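Local coordinates for undecaprenyl Pyrophosphate Synthase (Helicobacter pylori, PDB 2D2R) that condenses isopentenyl diphosphate units onto farnesyl diphosphate with magnesium, building undecaprenyl pyrophosphate as a homodimeric cis-prenyltransferase, at the interface of chains A and B. Residues are numbered along the deposited sequence; one frame, centred on the assembly and turned at random. Chains: chain A/B, Undecaprenyl Pyrophosphate Synthase.

Contact 1: the interface of chains A and B. Residues chain A 153, 156-157, 170; chain B 153-154, 156-157.
Helix 145-158 of chain A packs on helix 145-158 of chain B, with A:Leu170, from the loop just ahead of helix 171-175, joining at one flank. This is part of the two-fold interface of the undecaprenyl pyrophosphate synthase homodimer, a cis-prenyltransferase. The patch hides 288 Å² of protein surface, and its most buried members are A:Phe153 and B:Leu157. The A:Phe153 ring turns its edge to a face of the B:Phe153 ring, planes 80° and centroids 5.4 Å apart, the side chains sliding past each other in opposite directions. CB of A:Phe153 lies over that same face, toward its rim, 4.0 Å from the centroid, a CH-pi contact. In A:Phe153 CG is anti to the backbone N (chi1 167°), whereas in B:Phe153 it is anti to the carbonyl carbon (-85°); A:Leu157 and B:Leu157 differ likewise, and the two-fold is therefore only approximate at these side chains. The A:Phe153 torsion carries its ring against the partner helix, where CE1 comes within 3.3 Å of B:Leu156 CB. The backbone O of B:Phe153 lies at this ring's edge, in its plane, while B:Leu156 CD1 sits over a face, toward its rim. B:Leu157 points CD2 at the A-chain backbone, 3.6 Å from A:Leu157 CA. At the flank, A:Leu170 CD1 lies 3.8 Å from the backbone N and CA of B:Lys154 and 3.9 Å from its CB and CD.

Contact 2: the interface of chains A and B. Residues chain A 196, 198, 211, 213; chain B 196, 198, 211, 213.
A:Leu211, B:Leu211, A:Phe213 and B:Phe213 surround the apolar centre, where CZ of A:Phe213 touches CD1 of B:Leu211 at 3.8 Å. At one end A:Leu198 and B:Leu198 reach toward each other tip to tip, their CD1 methyls 3.7 Å apart. Each is crossed at about a right angle by the 211 leucine of the opposite chain; CD1 of A:Leu211, for example, lies 3.7 Å from CD2 of B:Leu198. Beyond the 211 leucines, at the end away from the Leu198 pair, the A:Phe213 and B:Phe213 rings meet through their CE2 atoms, 3.7 Å apart, the side chains crossing at about a right angle. Farther out, CE of A:Met196 is 3.9 Å from CD2 of B:Phe213, at the edge and in the plane of that ring. The methionine chain is extended at chi2 and bends at chi3 (64°), which turns this methyl. B:Met196 CE does the same at the edge of A:Phe213. The polar rim is backbone: B:Leu211 N donates to A:Met196 O at 2.8 Å, and its twin runs from A:Leu211 N to B:Met196 O at 2.9 Å. Both are nearly straight, 169° and 162° at the hydrogen, and fix the strand of one subunit against the loop of the other. In the fold, strand 210-213 of both chains starts at Glu210, a presumed magnesium ligand, and A:Leu198 and B:Leu198 belong to predicted substrate-binding segments, which suggests that this part of the interface lies near the catalytic region.

Contact 3: the interface of chains A and B. Residues chain A 168-171, 174; chain B 149-150, 153-154.
B:Ser150, with 61 Å² hidden by the partner, meets the loop of chain A at A:Leu170. Its OG accepts a hydrogen bond from A:Leu170 N at 2.7 Å, nearly straight at 171° at the hydrogen. The hydroxyl is set anti to the backbone N of its own residue (chi1 172°), pointing from helix 145-158 toward the chain A loop. The same OG is 2.9 Å from water 1, which is in turn 2.8 Å from A:Glu168 O, giving a second, water-mediated link to that loop. B:Lys154 and A:Leu170 each bury 46 Å² here. The lysine chain, bent at chi2 and chi4, runs past A:Glu168 O and crosses the glutamate side chain at about a right angle; its NZ forms a long salt bridge with A:Glu168 OE1 at 3.3 Å, and as a hydrogen bond this pair is weak. Away from the charged pair, A:Ile174 packs CD1 over the B:Phe153 face opposite A:Phe153 CB, toward the rim, 3.4 Å from ring atom CD2; the ring is held between two chain A side chains. Direct bond, water bridge, salt bridge and apolar packing thus fasten the loop and short helix of one subunit to helix 145-158 of the other, contributing to homodimer assembly.

Contact 1: the interface of chains A and B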
ATOM      1  N   PHE A 153     -16.167  -6.535  -3.920  1.00 29.61           N
ATOM      2  CA  PHE A 153     -16.723  -7.717  -3.249  1.00 30.64           C
ATOM      3  C   PHE A 153     -18.229  -7.822  -3.448  1.00 31.49           C
ATOM      4  O   PHE A 153     -18.782  -8.922  -3.625  1.00 28.75           O
ATOM      5  CB  PHE A 153     -16.463  -7.699  -1.744  1.00 30.56           C
ATOM      6  CG  PHE A 153     -17.271  -8.728  -0.996  1.00 32.79           C
ATOM      7  CD1 PHE A 153     -16.828 -10.065  -0.898  1.00 31.15           C
ATOM      8  CD2 PHE A 153     -18.495  -8.386  -0.428  1.00 31.37           C
ATOM      9  CE1 PHE A 153     -17.615 -11.049  -0.231  1.00 32.76           C
ATOM     10  CE2 PHE A 153     -19.291  -9.348   0.239  1.00 33.82           C
ATOM     11  CZ  PHE A 153     -18.856 -10.693   0.343  1.00 33.63           C
ATOM     12  N   LEU A 156     -18.956  -9.149  -6.687  1.00 32.70           N
ATOM     13  CA  LEU A 156     -18.844 -10.615  -6.814  1.00 33.19           C
ATOM     14  C   LEU A 156     -19.992 -11.344  -6.154  1.00 33.58           C
ATOM     15  O   LEU A 156     -20.380 -12.401  -6.618  1.00 31.35           O
ATOM     16  CB  LEU A 156     -17.526 -11.156  -6.218  1.00 30.93           C
ATOM     17  CG  LEU A 156     -16.276 -10.815  -7.040  1.00 32.80           C
ATOM     18  CD1 LEU A 156     -15.006 -10.828  -6.140  1.00 31.82           C
ATOM     19  CD2 LEU A 156     -16.152 -11.775  -8.164  1.00 30.38           C
ATOM     20  N   LEU A 157     -20.504 -10.791  -5.059  1.00 34.39           N
ATOM     21  CA  LEU A 157     -21.613 -11.399  -4.319  1.00 38.73           C
ATOM     22  C   LEU A 157     -22.911 -11.219  -5.107  1.00 40.65           C
ATOM     23  O   LEU A 157     -23.740 -12.121  -5.183  1.00 42.78           O
ATOM     24  CB  LEU A 157     -21.783 -10.741  -2.937  1.00 38.49           C
ATOM     25  CG  LEU A 157     -22.975 -11.072  -2.010  1.00 40.64           C
ATOM     26  CD1 LEU A 157     -23.395 -12.513  -2.101  1.00 40.17           C
ATOM     27  CD2 LEU A 157     -22.566 -10.808  -0.605  1.00 39.84           C
ATOM     28  N   LEU A 170      -9.362 -16.176  -5.607  1.00 28.31           N
ATOM     29  CA  LEU A 170     -10.166 -15.155  -6.308  1.00 26.54           C
ATOM     30  C   LEU A 170      -9.434 -13.895  -6.762  1.00 28.00           C
ATOM     31  O   LEU A 170     -10.065 -12.909  -7.203  1.00 27.43           O
ATOM     32  CB  LEU A 170     -11.301 -14.716  -5.419  1.00 26.99           C
ATOM     33  CG  LEU A 170     -12.227 -15.802  -4.974  1.00 26.06           C
ATOM     34  CD1 LEU A 170     -13.218 -15.252  -3.987  1.00 25.09           C
ATOM     35  CD2 LEU A 170     -12.915 -16.389  -6.224  1.00 26.47           C
TER
ATOM     36  N   PHE B 153     -12.408 -12.764   1.054  1.00 26.55           N
ATOM     37  CA  PHE B 153     -13.538 -12.638   0.131  1.00 26.32           C
ATOM     38  C   PHE B 153     -14.279 -13.965  -0.080  1.00 29.08           C
ATOM     39  O   PHE B 153     -15.512 -13.988  -0.122  1.00 27.73           O
ATOM     40  CB  PHE B 153     -13.066 -12.143  -1.220  1.00 26.10           C
ATOM     41  CG  PHE B 153     -12.965 -10.646  -1.302  1.00 27.07           C
ATOM     42  CD1 PHE B 153     -12.550  -9.912  -0.197  1.00 27.79           C
ATOM     43  CD2 PHE B 153     -13.222  -9.972  -2.508  1.00 27.26           C
ATOM     44  CE1 PHE B 153     -12.375  -8.496  -0.298  1.00 29.16           C
ATOM     45  CE2 PHE B 153     -13.053  -8.602  -2.619  1.00 27.42           C
ATOM     46  CZ  PHE B 153     -12.628  -7.847  -1.518  1.00 29.19           C
ATOM     47  N   LYS B 154     -13.518 -15.057  -0.239  1.00 29.35           N
ATOM     48  CA  LYS B 154     -14.089 -16.375  -0.484  1.00 32.84           C
ATOM     49  C   LYS B 154     -14.929 -16.742   0.717  1.00 35.24           C
ATOM     50  O   LYS B 154     -16.078 -17.232   0.602  1.00 35.84           O
ATOM     51  CB  LYS B 154     -12.949 -17.381  -0.753  1.00 34.46           C
ATOM     52  CG  LYS B 154     -13.374 -18.788  -1.166  1.00 37.63           C
ATOM     53  CD  LYS B 154     -14.000 -18.852  -2.574  1.00 41.19           C
ATOM     54  CE  LYS B 154     -14.532 -20.284  -2.886  1.00 43.84           C
ATOM     55  NZ  LYS B 154     -13.768 -21.307  -2.080  1.00 45.32           N
ATOM     56  N   LEU B 156     -16.434 -14.727   2.908  1.00 37.31           N
ATOM     57  CA  LEU B 156     -17.644 -13.903   2.949  1.00 38.92           C
ATOM     58  C   LEU B 156     -18.666 -14.278   1.875  1.00 40.35           C
ATOM     59  O   LEU B 156     -19.862 -14.103   2.078  1.00 40.12           O
ATOM     60  CB  LEU B 156     -17.283 -12.435   2.741  1.00 40.92           C
ATOM     61  CG  LEU B 156     -16.586 -11.633   3.847  1.00 43.01           C
ATOM     62  CD1 LEU B 156     -16.057 -10.299   3.289  1.00 41.97           C
ATOM     63  CD2 LEU B 156     -17.566 -11.385   4.983  1.00 41.79           C
ATOM     64  N   LEU B 157     -18.194 -14.748   0.726  1.00 39.86           N
ATOM     65  CA  LEU B 157     -19.082 -15.109  -0.354  1.00 41.94           C
ATOM     66  C   LEU B 157     -19.780 -16.355   0.042  1.00 44.45           C
ATOM     67  O   LEU B 157     -20.968 -16.524  -0.164  1.00 43.88           O
ATOM     68  CB  LEU B 157     -18.327 -15.415  -1.637  1.00 41.09           C
ATOM     69  CG  LEU B 157     -17.847 -14.284  -2.534  1.00 41.39           C
ATOM     70  CD1 LEU B 157     -17.309 -14.929  -3.798  1.00 40.84           C
ATOM     71  CD2 LEU B 157     -18.980 -13.305  -2.861  1.00 40.65           C
TER

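Contact 2: the interface of chains A and B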
ATOM      1  N   MET A 196       4.741  10.649   4.113  1.00 27.56           N
ATOM      2  CA  MET A 196       5.116   9.315   3.622  1.00 27.39           C
ATOM      3  C   MET A 196       4.090   8.292   4.097  1.00 25.28           C
ATOM      4  O   MET A 196       4.358   7.559   5.020  1.00 24.99           O
ATOM      5  CB  MET A 196       6.518   8.981   4.124  1.00 26.68           C
ATOM      6  CG  MET A 196       7.527   9.858   3.390  1.00 30.14           C
ATOM      7  SD  MET A 196       9.228   9.713   4.001  1.00 33.01           S
ATOM      8  CE  MET A 196       9.635   7.938   3.616  1.00 27.06           C
ATOM      9  N   LEU A 198       0.401   5.886   2.374  1.00 24.33           N
ATOM     10  CA  LEU A 198      -0.287   5.574   1.098  1.00 24.34           C
ATOM     11  C   LEU A 198      -1.650   6.264   1.047  1.00 22.71           C
ATOM     12  O   LEU A 198      -2.227   6.476  -0.033  1.00 24.52           O
ATOM     13  CB  LEU A 198      -0.574   4.086   0.965  1.00 25.21           C
ATOM     14  CG  LEU A 198       0.691   3.288   1.127  1.00 25.49           C
ATOM     15  CD1 LEU A 198       0.291   1.802   1.390  1.00 27.03           C
ATOM     16  CD2 LEU A 198       1.497   3.423  -0.130  1.00 26.32           C
ATOM     17  N   LEU A 211       8.059   2.983  -4.738  1.00 20.08           N
ATOM     18  CA  LEU A 211       7.530   4.113  -3.999  1.00 20.10           C
ATOM     19  C   LEU A 211       8.510   5.262  -3.992  1.00 19.96           C
ATOM     20  O   LEU A 211       9.715   5.084  -3.736  1.00 18.52           O
ATOM     21  CB  LEU A 211       7.218   3.695  -2.533  1.00 21.28           C
ATOM     22  CG  LEU A 211       6.366   2.436  -2.361  1.00 22.63           C
ATOM     23  CD1 LEU A 211       6.043   2.076  -0.832  1.00 19.60           C
ATOM     24  CD2 LEU A 211       5.030   2.731  -3.082  1.00 23.28           C
ATOM     25  N   PHE A 213       8.905   9.504  -2.897  1.00 23.50           N
ATOM     26  CA  PHE A 213       8.418  10.575  -2.051  1.00 25.34           C
ATOM     27  C   PHE A 213       9.244  11.857  -2.295  1.00 26.96           C
ATOM     28  O   PHE A 213      10.441  11.801  -2.543  1.00 26.92           O
ATOM     29  CB  PHE A 213       8.558  10.146  -0.565  1.00 24.98           C
ATOM     30  CG  PHE A 213       7.777   8.917  -0.240  1.00 23.02           C
ATOM     31  CD1 PHE A 213       6.405   8.974  -0.006  1.00 24.44           C
ATOM     32  CD2 PHE A 213       8.391   7.682  -0.272  1.00 25.19           C
ATOM     33  CE1 PHE A 213       5.644   7.811   0.193  1.00 22.54           C
ATOM     34  CE2 PHE A 213       7.652   6.530  -0.086  1.00 22.52           C
ATOM     35  CZ  PHE A 213       6.283   6.601   0.146  1.00 23.14           C
TER
ATOM     36  N   MET B 196      12.377   0.210  -1.823  1.00 21.41           N
ATOM     37  CA  MET B 196      11.194   0.979  -1.421  1.00 23.73           C
ATOM     38  C   MET B 196       9.932   0.510  -2.169  1.00 23.04           C
ATOM     39  O   MET B 196       9.512   1.151  -3.106  1.00 24.07           O
ATOM     40  CB  MET B 196      11.471   2.454  -1.656  1.00 24.97           C
ATOM     41  CG  MET B 196      12.615   2.921  -0.780  1.00 27.30           C
ATOM     42  SD  MET B 196      13.127   4.603  -1.071  1.00 32.20           S
ATOM     43  CE  MET B 196      11.654   5.480  -0.784  1.00 27.07           C
ATOM     44  N   LEU B 198       6.140  -2.156  -1.229  1.00 22.49           N
ATOM     45  CA  LEU B 198       5.384  -2.829  -0.133  1.00 24.08           C
ATOM     46  C   LEU B 198       5.412  -4.340  -0.227  1.00 23.54           C
ATOM     47  O   LEU B 198       5.134  -5.059   0.741  1.00 24.85           O
ATOM     48  CB  LEU B 198       3.919  -2.392  -0.165  1.00 24.26           C
ATOM     49  CG  LEU B 198       3.746  -0.874  -0.296  1.00 25.07           C
ATOM     50  CD1 LEU B 198       2.297  -0.442  -0.845  1.00 23.16           C
ATOM     51  CD2 LEU B 198       4.010  -0.347   1.122  1.00 20.89           C
ATOM     52  N   LEU B 211       5.178   5.311   6.558  1.00 15.74           N
ATOM     53  CA  LEU B 211       6.154   4.411   5.932  1.00 15.78           C
ATOM     54  C   LEU B 211       7.561   4.856   6.224  1.00 16.29           C
ATOM     55  O   LEU B 211       7.837   6.028   6.138  1.00 17.83           O
ATOM     56  CB  LEU B 211       5.970   4.349   4.389  1.00 18.69           C
ATOM     57  CG  LEU B 211       4.526   4.026   3.926  1.00 19.49           C
ATOM     58  CD1 LEU B 211       4.343   4.339   2.461  1.00 23.32           C
ATOM     59  CD2 LEU B 211       4.186   2.643   4.261  1.00 19.73           C
ATOM     60  N   PHE B 213      11.808   3.593   5.574  1.00 17.22           N
ATOM     61  CA  PHE B 213      12.696   2.753   4.805  1.00 16.59           C
ATOM     62  C   PHE B 213      14.116   2.954   5.295  1.00 17.97           C
ATOM     63  O   PHE B 213      14.510   4.083   5.616  1.00 19.68           O
ATOM     64  CB  PHE B 213      12.644   3.186   3.319  1.00 19.81           C
ATOM     65  CG  PHE B 213      11.272   3.134   2.730  1.00 19.27           C
ATOM     66  CD1 PHE B 213      10.771   1.946   2.271  1.00 21.12           C
ATOM     67  CD2 PHE B 213      10.450   4.253   2.750  1.00 19.92           C
ATOM     68  CE1 PHE B 213       9.463   1.860   1.869  1.00 21.73           C
ATOM     69  CE2 PHE B 213       9.140   4.184   2.340  1.00 21.27           C
ATOM     70  CZ  PHE B 213       8.638   3.024   1.918  1.00 18.80           C
TER

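Contact 3: the interface of chains A and B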
ATOM      1  N   GLU A 168     -11.010 -21.280  -6.259  1.00 32.32           N
ATOM      2  CA  GLU A 168     -10.550 -21.271  -4.900  1.00 33.23           C
ATOM      3  C   GLU A 168      -9.871 -19.901  -4.734  1.00 32.35           C
ATOM      4  O   GLU A 168     -10.323 -19.091  -3.970  1.00 33.37           O
ATOM      5  CB  GLU A 168      -9.611 -22.435  -4.619  1.00 36.41           C
ATOM      6  CG  GLU A 168      -9.071 -22.416  -3.207  1.00 41.43           C
ATOM      7  CD  GLU A 168     -10.185 -22.496  -2.205  1.00 46.49           C
ATOM      8  OE1 GLU A 168     -11.131 -23.319  -2.402  1.00 47.85           O
ATOM      9  OE2 GLU A 168     -10.108 -21.733  -1.224  1.00 48.77           O
ATOM     10  N   SER A 169      -8.806 -19.640  -5.464  1.00 30.62           N
ATOM     11  CA  SER A 169      -8.161 -18.318  -5.381  1.00 31.72           C
ATOM     12  C   SER A 169      -9.034 -17.342  -6.190  1.00 29.63           C
ATOM     13  O   SER A 169      -9.443 -17.671  -7.324  1.00 29.45           O
ATOM     14  CB  SER A 169      -6.736 -18.416  -5.970  1.00 31.79           C
ATOM     15  OG  SER A 169      -6.130 -17.142  -6.159  1.00 35.78           O
ATOM     16  N   LEU A 170      -9.362 -16.176  -5.607  1.00 28.31           N
ATOM     17  CA  LEU A 170     -10.166 -15.155  -6.308  1.00 26.54           C
ATOM     18  C   LEU A 170      -9.434 -13.895  -6.762  1.00 28.00           C
ATOM     19  O   LEU A 170     -10.065 -12.909  -7.203  1.00 27.43           O
ATOM     20  CB  LEU A 170     -11.301 -14.716  -5.419  1.00 26.99           C
ATOM     21  CG  LEU A 170     -12.227 -15.802  -4.974  1.00 26.06           C
ATOM     22  CD1 LEU A 170     -13.218 -15.252  -3.987  1.00 25.09           C
ATOM     23  CD2 LEU A 170     -12.915 -16.389  -6.224  1.00 26.47           C
ATOM     24  N   GLU A 171      -8.102 -13.888  -6.647  1.00 28.84           N
ATOM     25  CA  GLU A 171      -7.335 -12.705  -7.053  1.00 28.58           C
ATOM     26  C   GLU A 171      -7.652 -12.179  -8.446  1.00 29.51           C
ATOM     27  O   GLU A 171      -7.920 -10.999  -8.651  1.00 30.18           O
ATOM     28  CB  GLU A 171      -5.795 -12.921  -6.954  1.00 27.41           C
ATOM     29  CG  GLU A 171      -5.253 -13.394  -5.617  1.00 29.30           C
ATOM     30  CD  GLU A 171      -3.714 -13.443  -5.560  1.00 30.30           C
ATOM     31  OE1 GLU A 171      -3.201 -14.177  -4.696  1.00 31.27           O
ATOM     32  OE2 GLU A 171      -3.017 -12.746  -6.364  1.00 30.72           O
ATOM     33  N   ILE A 174     -10.973 -10.590  -8.397  1.00 26.29           N
ATOM     34  CA  ILE A 174     -11.096  -9.302  -7.719  1.00 24.90           C
ATOM     35  C   ILE A 174     -10.507  -8.268  -8.621  1.00 26.25           C
ATOM     36  O   ILE A 174     -11.115  -7.231  -8.878  1.00 28.78           O
ATOM     37  CB  ILE A 174     -10.359  -9.333  -6.384  1.00 23.09           C
ATOM     38  CG1 ILE A 174     -11.095 -10.256  -5.424  1.00 24.13           C
ATOM     39  CG2 ILE A 174     -10.217  -7.914  -5.801  1.00 25.63           C
ATOM     40  CD1 ILE A 174     -10.309 -10.572  -4.069  1.00 22.72           C
TER
ATOM     41  N   LEU B 149      -6.656 -11.275   1.141  1.00 18.37           N
ATOM     42  CA  LEU B 149      -7.962 -10.666   0.765  1.00 20.14           C
ATOM     43  C   LEU B 149      -8.823 -11.693  -0.053  1.00 21.37           C
ATOM     44  O   LEU B 149     -10.042 -11.791   0.129  1.00 23.30           O
ATOM     45  CB  LEU B 149      -7.679  -9.394  -0.036  1.00 21.61           C
ATOM     46  CG  LEU B 149      -7.322  -8.184   0.862  1.00 21.87           C
ATOM     47  CD1 LEU B 149      -6.760  -7.095   0.043  1.00 20.49           C
ATOM     48  CD2 LEU B 149      -8.635  -7.658   1.567  1.00 22.50           C
ATOM     49  N   SER B 150      -8.156 -12.494  -0.879  1.00 22.27           N
ATOM     50  CA  SER B 150      -8.851 -13.521  -1.634  1.00 22.91           C
ATOM     51  C   SER B 150      -9.561 -14.501  -0.710  1.00 24.32           C
ATOM     52  O   SER B 150     -10.740 -14.817  -0.939  1.00 22.83           O
ATOM     53  CB  SER B 150      -7.871 -14.305  -2.540  1.00 26.14           C
ATOM     54  OG  SER B 150      -8.530 -15.422  -3.129  1.00 25.04           O
ATOM     55  N   PHE B 153     -12.408 -12.764   1.054  1.00 26.55           N
ATOM     56  CA  PHE B 153     -13.538 -12.638   0.131  1.00 26.32           C
ATOM     57  C   PHE B 153     -14.279 -13.965  -0.080  1.00 29.08           C
ATOM     58  O   PHE B 153     -15.512 -13.988  -0.122  1.00 27.73           O
ATOM     59  CB  PHE B 153     -13.066 -12.143  -1.220  1.00 26.10           C
ATOM     60  CG  PHE B 153     -12.965 -10.646  -1.302  1.00 27.07           C
ATOM     61  CD1 PHE B 153     -12.550  -9.912  -0.197  1.00 27.79           C
ATOM     62  CD2 PHE B 153     -13.222  -9.972  -2.508  1.00 27.26           C
ATOM     63  CE1 PHE B 153     -12.375  -8.496  -0.298  1.00 29.16           C
ATOM     64  CE2 PHE B 153     -13.053  -8.602  -2.619  1.00 27.42           C
ATOM     65  CZ  PHE B 153     -12.628  -7.847  -1.518  1.00 29.19           C
ATOM     66  N   LYS B 154     -13.518 -15.057  -0.239  1.00 29.35           N
ATOM     67  CA  LYS B 154     -14.089 -16.375  -0.484  1.00 32.84           C
ATOM     68  C   LYS B 154     -14.929 -16.742   0.717  1.00 35.24           C
ATOM     69  O   LYS B 154     -16.078 -17.232   0.602  1.00 35.84           O
ATOM     70  CB  LYS B 154     -12.949 -17.381  -0.753  1.00 34.46           C
ATOM     71  CG  LYS B 154     -13.374 -18.788  -1.166  1.00 37.63           C
ATOM     72  CD  LYS B 154     -14.000 -18.852  -2.574  1.00 41.19           C
ATOM     73  CE  LYS B 154     -14.532 -20.284  -2.886  1.00 43.84           C
ATOM     74  NZ  LYS B 154     -13.768 -21.307  -2.080  1.00 45.32           N
TER
HETATM   75  O   HOH W   1      -8.938 -17.995  -1.832  1.00 32.60           O

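Contacts 1 and 3 adjoin, the centres of their C-alpha atoms about 7 Å apart, and share A:Leu170, B:Phe153 and B:Lys154; together they make one continuous patch of helix 145-158 with the loop and short helix of the partner. Contact 2 is separate, its C-alpha centre about 29 Å from that of contact 1 and 26 Å from that of contact 3. Its centre is about 13 Å from the presumed catalytic A:Asp24, against 33 Å and 32 Å for contacts 1 and 3. The dimer is therefore joined at at least two well-separated places, which may limit rocking between subunits; dimerisation at contact 2 could also support the active-site segments.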